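Local atomic coordinates of SusD superfamily protein (Bacteroides fragilis, PDB entry 3L22), a protein that probably binds glycans at the outer membrane surface, as a zinc-binding member of the SusD family of nutrient-uptake proteins. Residues T347-L352 and L367-L372. Residues are numbered along the deposited sequence; the frame is centred on the assembly and turned at random. Where two conformers were deposited one is given.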
# COMPACT_ATOMS: atom_id res chain seq x y z
N THR A 347 20.03 9.00 -14.47
CA THR A 347 19.36 9.32 -13.21
C THR A 347 18.77 8.08 -12.53
O THR A 347 18.85 7.92 -11.30
CB THR A 347 18.26 10.38 -13.46
OG1 THR A 347 18.88 11.52 -14.02
CG2 THR A 347 17.48 10.77 -12.21
N ALA A 348 18.15 7.22 -13.33
CA ALA A 348 17.56 5.96 -12.81
C ALA A 348 18.63 5.14 -12.11
O ALA A 348 18.40 4.60 -11.01
CB ALA A 348 16.89 5.13 -13.96
N LYS A 349 19.79 5.05 -12.75
CA LYS A 349 20.92 4.30 -12.21
C LYS A 349 21.41 4.90 -10.90
O LYS A 349 21.72 4.16 -9.95
CB LYS A 349 22.09 4.24 -13.19
CG LYS A 349 21.88 3.43 -14.48
CD LYS A 349 23.02 3.79 -15.46
CE LYS A 349 23.04 2.86 -16.55
NZ LYS A 349 23.98 3.14 -17.68
N SER A 350 21.49 6.22 -10.81
CA SER A 350 21.98 6.85 -9.58
C SER A 350 20.98 6.63 -8.43
O SER A 350 21.38 6.35 -7.30
CB SER A 350 22.30 8.33 -9.78
OG SER A 350 21.12 9.12 -9.73
N LEU A 351 19.68 6.68 -8.74
CA LEU A 351 18.63 6.42 -7.75
C LEU A 351 18.68 4.95 -7.27
O LEU A 351 18.65 4.70 -6.05
CB LEU A 351 17.25 6.77 -8.33
CG LEU A 351 16.96 8.26 -8.60
CD1 LEU A 351 15.74 8.49 -9.53
CD2 LEU A 351 16.83 9.07 -7.31
N LEU A 352 18.76 4.00 -8.21
CA LEU A 352 18.91 2.56 -7.89
C LEU A 352 20.12 2.34 -6.99
O LEU A 352 20.03 1.65 -5.97
CB LEU A 352 19.03 1.67 -9.14
CG LEU A 352 19.21 0.16 -8.96
CD1 LEU A 352 18.08 -0.41 -8.05
CD2 LEU A 352 19.26 -0.59 -10.30
N LEU A 367 26.23 -7.26 -9.53
CA LEU A 367 25.48 -6.42 -10.47
C LEU A 367 26.27 -5.15 -10.74
O LEU A 367 26.59 -4.41 -9.80
CB LEU A 367 24.11 -6.08 -9.87
CG LEU A 367 23.11 -5.26 -10.69
CD1 LEU A 367 22.66 -6.07 -11.91
CD2 LEU A 367 21.94 -4.85 -9.79
N ASN A 368 26.63 -4.90 -11.99
CA ASN A 368 27.26 -3.65 -12.35
C ASN A 368 26.20 -2.64 -12.84
O ASN A 368 25.87 -2.58 -14.03
CB ASN A 368 28.34 -3.87 -13.40
CG ASN A 368 29.24 -2.66 -13.57
OD1 ASN A 368 28.81 -1.50 -13.29
ND2 ASN A 368 30.48 -2.89 -14.01
N ILE A 369 25.69 -1.84 -11.91
CA ILE A 369 24.60 -0.90 -12.20
C ILE A 369 24.96 0.09 -13.29
O ILE A 369 24.14 0.37 -14.19
CB ILE A 369 24.11 -0.15 -10.94
CG1 ILE A 369 23.39 -1.15 -10.01
CG2 ILE A 369 23.14 1.01 -11.35
CD1 ILE A 369 22.91 -0.58 -8.70
N ASP A 370 26.19 0.58 -13.26
CA ASP A 370 26.66 1.49 -14.28
C ASP A 370 26.58 0.97 -15.70
O ASP A 370 26.47 1.77 -16.60
CB ASP A 370 28.08 1.99 -13.97
CG ASP A 370 28.12 2.88 -12.71
OD1 ASP A 370 27.15 3.65 -12.45
OD2 ASP A 370 29.08 2.78 -11.93
N ASN A 371 26.57 -0.36 -15.89
CA ASN A 371 26.47 -0.92 -17.23
C ASN A 371 25.05 -1.34 -17.61
O ASN A 371 24.84 -1.79 -18.68
CB ASN A 371 27.46 -2.11 -17.37
CG ASN A 371 28.90 -1.66 -17.42
OD1 ASN A 371 29.17 -0.49 -17.63
ND2 ASN A 371 29.84 -2.59 -17.27
N LEU A 372 24.08 -1.16 -16.75
CA LEU A 372 22.69 -1.47 -17.12
C LEU A 372 22.09 -0.48 -18.13
O LEU A 372 22.36 0.71 -18.07
CB LEU A 372 21.82 -1.46 -15.88
CG LEU A 372 22.10 -2.52 -14.81
CD1 LEU A 372 21.27 -2.22 -13.56
CD2 LEU A 372 21.83 -3.91 -15.37
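The ammonium group of K349 donates a hydrogen bond to the backbone carbonyl of D370, with NZ 3.0 Å from O. The donor stands above the carbonyl plane, about 50° out of it. The carbonyl oxygen of L372 also lies close to NZ, but at too poor an angle for a bond, and an overly tight approach of CE to that oxygen leaves the exact position of the lysine end doubtful. CG of K349 is anti to the carbonyl carbon (chi1 -67°), and the chain beyond it is extended, carrying NZ out to the loop. Its methylenes slide past I369 in the opposite direction: CB lies 3.9 Å from CG2 of I369, and CG and CD pass the carbonyl oxygen of the same residue. The carboxylate of D370 is not the partner of K349; OD1 makes a salt bridge with K353, one turn further along the helix.

Beside this polar contact the packing is apolar. CG of L352 meets CD1 of I369 at 3.8 Å, while its CD2 also reaches CD1 of L372 at 4.2 Å, those two leucine side chains crossing at about a right angle.

This is a helix-loop-helix connection in the SusD-family region: the linker, with its 3-10 turn 369-371, folds back on helix 345-359. On an adjacent face of that helix, L351 packs on L331, L334 and Y338 of helix 327-339, while L352 and L372 both meet the following helix 374-388 at A380.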